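Local structure of P43 (Trichuris muris, 6QIX) at residues A[290-293]-A[294-298]; A[297-300]-A[301-305]; A[304-307]-A[308-312]. The protein is the major secreted protein of the whipworm, which tethers to matrix and inhibits interleukin-13 function. All coordinates share one frame; numbering follows the deposited sequence.

Contact 1: residues A[290-293]-A[294-298]; sequences CAFP and RVMKE
The i to i+4 series of backbone bonds opens with Val-295 N to Ala-291 O (3.2 Å, N-H...O angle 174°) and continues with Met-296 N to Phe-292 O (2.9 Å). Phe-292 and Met-296 run side by side and point the same way. The sulfur comes to the rim of the ring: Met-296 SD is 3.9 Å from Phe-292 CD1 and 5.3 Å from the ring centroid, 83° off the ring normal, a Met-aromatic contact of the edge type. Phe-292 has CG set between the backbone N and the carbonyl carbon (chi1 57°), which brings one ring face over CD of the adjoining Pro-293, offset toward the rim. This is the first turn of helix 292-310, entered from a loop in which Cys-290 forms a disulfide with Cys-340. Pro-293 packs on Ser-331 and Cys-333 of strand 331-336, while Phe-292 touches Ile-286 and Met-296 touches Val-230. On the more exposed flank the bent chain of Arg-294 leans toward Ala-291, whose O lies over one face of the guanidinium and whose CB is 4.2 Å from Arg-294 NH2.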
loop_
_atom_site.group_PDB
_atom_site.type_symbol
_atom_site.label_atom_id
_atom_site.label_comp_id
_atom_site.label_asym_id
_atom_site.label_seq_id
_atom_site.Cartn_x
_atom_site.Cartn_y
_atom_site.Cartn_z
ATOM N N CYS A 290 -16.403 18.725 -4.930
ATOM C CA CYS A 290 -15.924 17.427 -5.365
ATOM C C CYS A 290 -15.082 16.781 -4.294
ATOM O O CYS A 290 -14.331 15.856 -4.571
ATOM C CB CYS A 290 -15.150 17.544 -6.673
ATOM S SG CYS A 290 -16.263 18.151 -8.025
ATOM N N ALA A 291 -15.205 17.261 -3.069
ATOM C CA ALA A 291 -14.431 16.726 -1.975
ATOM C C ALA A 291 -14.991 15.431 -1.409
ATOM O O ALA A 291 -14.292 14.771 -0.636
ATOM C CB ALA A 291 -14.377 17.789 -0.888
ATOM N N PHE A 292 -16.221 15.043 -1.739
ATOM C CA PHE A 292 -16.846 13.976 -0.966
ATOM C C PHE A 292 -16.106 12.644 -1.057
ATOM O O PHE A 292 -16.149 11.889 -0.071
ATOM C CB PHE A 292 -18.322 13.799 -1.364
ATOM C CG PHE A 292 -18.546 13.523 -2.819
ATOM C CD1 PHE A 292 -18.726 12.228 -3.285
ATOM C CD2 PHE A 292 -18.614 14.563 -3.721
ATOM C CE1 PHE A 292 -18.944 11.985 -4.651
ATOM C CE2 PHE A 292 -18.831 14.328 -5.077
ATOM C CZ PHE A 292 -18.987 13.024 -5.526
ATOM N N PRO A 293 -15.410 12.300 -2.142
ATOM C CA PRO A 293 -14.647 11.034 -2.099
ATOM C C PRO A 293 -13.598 11.014 -0.997
ATOM O O PRO A 293 -13.485 10.032 -0.255
ATOM C CB PRO A 293 -14.021 10.957 -3.488
ATOM C CG PRO A 293 -14.871 11.877 -4.352
ATOM C CD PRO A 293 -15.305 12.987 -3.451
ATOM N N ARG A 294 -12.818 12.084 -0.853
ATOM C CA ARG A 294 -11.807 12.102 0.200
ATOM C C ARG A 294 -12.455 12.045 1.583
ATOM O O ARG A 294 -11.996 11.307 2.479
ATOM C CB ARG A 294 -10.930 13.343 0.064
ATOM C CG ARG A 294 -9.787 13.391 1.067
ATOM C CD ARG A 294 -9.900 14.592 2.008
ATOM N NE ARG A 294 -9.840 15.869 1.298
ATOM C CZ ARG A 294 -10.683 16.884 1.489
ATOM N NH1 ARG A 294 -11.676 16.786 2.373
ATOM N NH2 ARG A 294 -10.535 18.003 0.793
ATOM N N VAL A 295 -13.515 12.827 1.781
ATOM C CA VAL A 295 -14.219 12.813 3.058
ATOM C C VAL A 295 -14.668 11.405 3.397
ATOM O O VAL A 295 -14.533 10.948 4.552
ATOM C CB VAL A 295 -15.413 13.779 3.035
ATOM C CG1 VAL A 295 -16.194 13.641 4.312
ATOM C CG2 VAL A 295 -14.919 15.210 2.805
ATOM N N MET A 296 -15.210 10.689 2.402
ATOM C CA MET A 296 -15.679 9.331 2.658
ATOM C C MET A 296 -14.524 8.405 3.015
ATOM O O MET A 296 -14.654 7.532 3.881
ATOM C CB MET A 296 -16.419 8.781 1.436
ATOM C CG MET A 296 -17.666 9.536 1.061
ATOM S SD MET A 296 -17.878 9.390 -0.724
ATOM C CE MET A 296 -18.860 7.964 -0.891
ATOM N N LYS A 297 -13.399 8.550 2.316
ATOM C CA LYS A 297 -12.207 7.774 2.644
ATOM C C LYS A 297 -11.749 8.031 4.068
ATOM O O LYS A 297 -11.357 7.095 4.778
ATOM C CB LYS A 297 -11.084 8.131 1.692
ATOM C CG LYS A 297 -9.854 7.328 1.906
ATOM C CD LYS A 297 -10.136 5.906 1.400
ATOM C CE LYS A 297 -8.998 5.398 0.535
ATOM N NZ LYS A 297 -8.469 4.098 1.090
ATOM N N GLU A 298 -11.728 9.307 4.481
ATOM C CA GLU A 298 -11.310 9.635 5.831
ATOM C C GLU A 298 -12.238 8.984 6.844
ATOM O O GLU A 298 -11.788 8.475 7.877
ATOM C CB GLU A 298 -11.269 11.159 6.007
ATOM C CG GLU A 298 -10.070 11.765 5.320
ATOM C CD GLU A 298 -10.166 13.254 5.197
ATOM O OE1 GLU A 298 -11.205 13.805 5.610
ATOM O OE2 GLU A 298 -9.211 13.875 4.687
#

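Contact 2: residues A[297-300]-A[301-305]; sequences KEKI and WDDFT
Lys-297 and Trp-301, one helical turn apart, send their side chains the same way and touch along their length. The lysine leaves the helix with CG opposite the backbone N (chi1 -177°) and then bends at chi2, chi3 and chi4. These bends carry the methylenes along the pyrrole edge of the indole: Lys-297 CG lies in the ring plane, 3.9 Å from Trp-301 CD1. Beyond them Lys-297 NZ reaches 3.1 Å from Trp-301 NE1. Both are donors when the lysine carries its usual charge, so the pair is no hydrogen bond; NZ sits at the ring edge, near its plane, and this is therefore not a cation-pi contact over a face. Trp-301 turns CG away from its carbonyl carbon (chi1 -82°), which places CD1 3.3 Å from Lys-297 O, the same carbonyl that accepts the backbone N-H of Trp-301 at 3.1 Å.

Around the helix, Lys-299 and Asp-303 cross at a slant. After a bend at chi2 the lysine's CD passes 3.5 Å from Asp-303 OD1, beside the carboxylate oxygens rather than over its face, but Lys-299 NZ stays 4.1 Å from Asp-303 OD2, beyond a salt bridge, so any attraction is probably modest. Asp-302 instead directs OD1 to ND1 of His-116, a hydrogen bond that ties the helix to a loop.

Trp-301 and Phe-304 are buried against Leu-325 of helix 315-325, with Lys-297 at the border beside the indole and Lys-299 and Asp-303 on another flank, the pattern of an amphipathic helix packed on its successor in the chain.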
loop_
_atom_site.group_PDB
_atom_site.type_symbol
_atom_site.label_atom_id
_atom_site.label_comp_id
_atom_site.label_asym_id
_atom_site.label_seq_id
_atom_site.Cartn_x
_atom_site.Cartn_y
_atom_site.Cartn_z
ATOM N N LYS A 297 -13.399 8.550 2.316
ATOM C CA LYS A 297 -12.207 7.774 2.644
ATOM C C LYS A 297 -11.749 8.031 4.068
ATOM O O LYS A 297 -11.357 7.095 4.778
ATOM C CB LYS A 297 -11.084 8.131 1.692
ATOM C CG LYS A 297 -9.854 7.328 1.906
ATOM C CD LYS A 297 -10.136 5.906 1.400
ATOM C CE LYS A 297 -8.998 5.398 0.535
ATOM N NZ LYS A 297 -8.469 4.098 1.090
ATOM N N GLU A 298 -11.728 9.307 4.481
ATOM C CA GLU A 298 -11.310 9.635 5.831
ATOM C C GLU A 298 -12.238 8.984 6.844
ATOM O O GLU A 298 -11.788 8.475 7.877
ATOM C CB GLU A 298 -11.269 11.159 6.007
ATOM C CG GLU A 298 -10.070 11.765 5.320
ATOM C CD GLU A 298 -10.166 13.254 5.197
ATOM O OE1 GLU A 298 -11.205 13.805 5.610
ATOM O OE2 GLU A 298 -9.211 13.875 4.687
ATOM N N LYS A 299 -13.536 8.964 6.540
ATOM C CA LYS A 299 -14.499 8.370 7.452
ATOM C C LYS A 299 -14.256 6.870 7.581
ATOM O O LYS A 299 -14.227 6.329 8.692
ATOM C CB LYS A 299 -15.920 8.676 6.974
ATOM C CG LYS A 299 -17.006 7.941 7.753
ATOM C CD LYS A 299 -17.098 8.438 9.164
ATOM C CE LYS A 299 -18.516 8.310 9.727
ATOM N NZ LYS A 299 -18.597 9.047 11.021
ATOM N N ILE A 300 -14.056 6.181 6.453
ATOM C CA ILE A 300 -13.828 4.736 6.522
ATOM C C ILE A 300 -12.598 4.410 7.373
ATOM O O ILE A 300 -12.623 3.481 8.192
ATOM C CB ILE A 300 -13.706 4.135 5.114
ATOM C CG1 ILE A 300 -15.046 4.179 4.379
ATOM C CG2 ILE A 300 -13.230 2.674 5.218
ATOM C CD1 ILE A 300 -14.914 4.140 2.859
ATOM N N TRP A 301 -11.507 5.169 7.205
ATOM C CA TRP A 301 -10.299 4.925 7.996
ATOM C C TRP A 301 -10.484 5.331 9.447
ATOM O O TRP A 301 -10.035 4.611 10.350
ATOM C CB TRP A 301 -9.121 5.647 7.360
ATOM C CG TRP A 301 -8.562 4.830 6.226
ATOM C CD1 TRP A 301 -8.777 4.985 4.883
ATOM C CD2 TRP A 301 -7.741 3.667 6.369
ATOM N NE1 TRP A 301 -8.113 3.998 4.186
ATOM C CE2 TRP A 301 -7.487 3.161 5.077
ATOM C CE3 TRP A 301 -7.223 2.985 7.470
ATOM C CZ2 TRP A 301 -6.683 2.028 4.862
ATOM C CZ3 TRP A 301 -6.418 1.871 7.248
ATOM C CH2 TRP A 301 -6.131 1.425 5.956
ATOM N N ASP A 302 -11.165 6.446 9.713
ATOM C CA ASP A 302 -11.428 6.791 11.108
ATOM C C ASP A 302 -12.191 5.661 11.784
ATOM O O ASP A 302 -11.882 5.277 12.931
ATOM C CB ASP A 302 -12.235 8.100 11.191
ATOM C CG ASP A 302 -11.387 9.356 10.939
ATOM O OD1 ASP A 302 -10.145 9.279 11.004
ATOM O OD2 ASP A 302 -11.966 10.441 10.648
ATOM N N ASP A 303 -13.205 5.121 11.090
ATOM C CA ASP A 303 -14.016 4.053 11.666
ATOM C C ASP A 303 -13.203 2.773 11.859
ATOM O O ASP A 303 -13.332 2.097 12.894
ATOM C CB ASP A 303 -15.234 3.799 10.788
ATOM C CG ASP A 303 -16.235 4.967 10.833
ATOM O OD1 ASP A 303 -17.167 4.993 9.998
ATOM O OD2 ASP A 303 -16.094 5.860 11.710
ATOM N N PHE A 304 -12.351 2.430 10.889
ATOM C CA PHE A 304 -11.501 1.252 11.046
ATOM C C PHE A 304 -10.560 1.415 12.237
ATOM O O PHE A 304 -10.373 0.492 13.043
ATOM C CB PHE A 304 -10.679 0.976 9.771
ATOM C CG PHE A 304 -9.584 -0.029 10.011
ATOM C CD1 PHE A 304 -9.903 -1.369 10.195
ATOM C CD2 PHE A 304 -8.256 0.368 10.120
ATOM C CE1 PHE A 304 -8.914 -2.326 10.491
ATOM C CE2 PHE A 304 -7.259 -0.578 10.425
ATOM C CZ PHE A 304 -7.574 -1.929 10.596
ATOM N N THR A 305 -9.898 2.570 12.327
ATOM C CA THR A 305 -8.917 2.768 13.395
ATOM C C THR A 305 -9.583 2.686 14.766
ATOM O O THR A 305 -9.085 1.993 15.680
ATOM C CB THR A 305 -8.208 4.109 13.158
ATOM O OG1 THR A 305 -7.526 4.061 11.878
ATOM C CG2 THR A 305 -7.233 4.468 14.259
#

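Contact 3: residues A[304-307]-A[308-312]; sequences FTAT and SKEKH
Thr-305 O is gripped by two donors of the following turn, Ser-308 OG at 2.6 Å and, weakly, Lys-309 N at 3.3 Å. The hydroxyl approaches at a C=O...OG angle of 123°, tilted 21° from the carbonyl plane. A chi1 of 68° tucks Ser-308 OG back against its own backbone, within reach of the preceding turn. Ser-308 is buried, and its hydroxyl finds an acceptor within the helix, while Ser-308 CB lies 4.4 Å from Phe-304 CZ, oblique to the ring, and Arg-318 of helix 315-325 touches both residues. Here helix 292-310 ends in a Schellman motif: His-312, with positive phi, is the C-prime residue, its N bonds to Lys-309 O, and Met-313 N turns back to Ser-308 O. Before that reversal, the regular i to i+4 series persists in Glu-310 N to Ala-306 O at 2.9 Å and Lys-311 N to Thr-307 O at 3.0 Å. On another flank, where Thr-307 touches Tyr-225, Thr-307 and Lys-311 lie alongside each other, methyl against methylene, with Thr-307 CG2 3.8 Å from Lys-311 CG. The hydroxyl of Thr-307 turns back to Asp-303 O. Thr-305 and Lys-309 likewise run together, but more loosely, with Thr-305 CG2 4.2 Å from Lys-309 CE.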
loop_
_atom_site.group_PDB
_atom_site.type_symbol
_atom_site.label_atom_id
_atom_site.label_comp_id
_atom_site.label_asym_id
_atom_site.label_seq_id
_atom_site.Cartn_x
_atom_site.Cartn_y
_atom_site.Cartn_z
ATOM N N PHE A 304 -12.351 2.430 10.889
ATOM C CA PHE A 304 -11.501 1.252 11.046
ATOM C C PHE A 304 -10.560 1.415 12.237
ATOM O O PHE A 304 -10.373 0.492 13.043
ATOM C CB PHE A 304 -10.679 0.976 9.771
ATOM C CG PHE A 304 -9.584 -0.029 10.011
ATOM C CD1 PHE A 304 -9.903 -1.369 10.195
ATOM C CD2 PHE A 304 -8.256 0.368 10.120
ATOM C CE1 PHE A 304 -8.914 -2.326 10.491
ATOM C CE2 PHE A 304 -7.259 -0.578 10.425
ATOM C CZ PHE A 304 -7.574 -1.929 10.596
ATOM N N THR A 305 -9.898 2.570 12.327
ATOM C CA THR A 305 -8.917 2.768 13.395
ATOM C C THR A 305 -9.583 2.686 14.766
ATOM O O THR A 305 -9.085 1.993 15.680
ATOM C CB THR A 305 -8.208 4.109 13.158
ATOM O OG1 THR A 305 -7.526 4.061 11.878
ATOM C CG2 THR A 305 -7.233 4.468 14.259
ATOM N N ALA A 306 -10.743 3.339 14.908
ATOM C CA ALA A 306 -11.523 3.207 16.135
ATOM C C ALA A 306 -11.949 1.760 16.397
ATOM O O ALA A 306 -11.889 1.290 17.544
ATOM C CB ALA A 306 -12.746 4.107 16.049
ATOM N N THR A 307 -12.394 1.037 15.365
ATOM C CA THR A 307 -12.797 -0.359 15.558
ATOM C C THR A 307 -11.618 -1.226 15.962
ATOM O O THR A 307 -11.785 -2.191 16.719
ATOM C CB THR A 307 -13.410 -0.932 14.276
ATOM O OG1 THR A 307 -14.606 -0.236 13.974
ATOM C CG2 THR A 307 -13.726 -2.427 14.440
ATOM N N SER A 308 -10.425 -0.951 15.415
ATOM C CA SER A 308 -9.265 -1.778 15.746
ATOM C C SER A 308 -8.941 -1.670 17.218
ATOM O O SER A 308 -8.464 -2.637 17.813
ATOM C CB SER A 308 -8.032 -1.385 14.898
ATOM O OG SER A 308 -7.514 -0.078 15.232
ATOM N N LYS A 309 -9.202 -0.518 17.820
ATOM C CA LYS A 309 -9.024 -0.384 19.260
ATOM C C LYS A 309 -10.206 -0.957 20.045
ATOM O O LYS A 309 -10.006 -1.614 21.075
ATOM C CB LYS A 309 -8.826 1.082 19.628
ATOM C CG LYS A 309 -7.595 1.703 19.065
ATOM C CD LYS A 309 -7.645 3.210 19.201
ATOM C CE LYS A 309 -6.574 3.864 18.351
ATOM N NZ LYS A 309 -6.590 5.351 18.505
ATOM N N GLU A 310 -11.442 -0.749 19.589
ATOM C CA GLU A 310 -12.579 -1.302 20.323
ATOM C C GLU A 310 -12.489 -2.823 20.427
ATOM O O GLU A 310 -12.878 -3.408 21.445
ATOM C CB GLU A 310 -13.902 -0.883 19.667
ATOM C CG GLU A 310 -14.117 0.604 19.636
ATOM C CD GLU A 310 -15.382 0.982 18.875
ATOM O OE1 GLU A 310 -16.342 0.178 18.890
ATOM O OE2 GLU A 310 -15.411 2.061 18.244
ATOM N N LYS A 311 -12.007 -3.485 19.380
ATOM C CA LYS A 311 -11.948 -4.943 19.315
ATOM C C LYS A 311 -10.605 -5.494 19.796
ATOM O O LYS A 311 -10.338 -6.699 19.635
ATOM C CB LYS A 311 -12.254 -5.406 17.878
ATOM C CG LYS A 311 -13.599 -4.896 17.380
ATOM C CD LYS A 311 -14.307 -5.858 16.422
ATOM C CE LYS A 311 -15.776 -6.070 16.838
ATOM N NZ LYS A 311 -16.456 -7.050 15.959
ATOM N N HIS A 312 -9.759 -4.627 20.369
ATOM C CA HIS A 312 -8.471 -5.009 20.927
ATOM C C HIS A 312 -7.613 -5.789 19.944
ATOM O O HIS A 312 -7.044 -6.840 20.275
ATOM C CB HIS A 312 -8.686 -5.811 22.200
ATOM C CG HIS A 312 -9.812 -5.295 23.036
ATOM N ND1 HIS A 312 -9.670 -4.222 23.889
ATOM C CD2 HIS A 312 -11.099 -5.703 23.154
ATOM C CE1 HIS A 312 -10.823 -3.992 24.497
ATOM N NE2 HIS A 312 -11.708 -4.874 24.063
#

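The three contacts follow one another, with overlapping ends, along helix 292-310 and the residues that flank it: contact 1 at its start, contact 2 along its middle and contact 3 at its end. Neighbouring centres are about 11 Å apart (contacts 1 and 2) and about 10 Å apart (contacts 2 and 3), while the centres of contacts 1 and 3 are about 21 Å apart, as expected for steps along one nearly straight rod. Lys-297 and Glu-298 belong to contacts 1 and 2, Phe-304 and Thr-305 to contacts 2 and 3; contacts 1 and 3 do not touch, their nearest atoms being about 7 Å apart. Strand 331-336 meets the start of the helix, and helix 315-325 its middle and end.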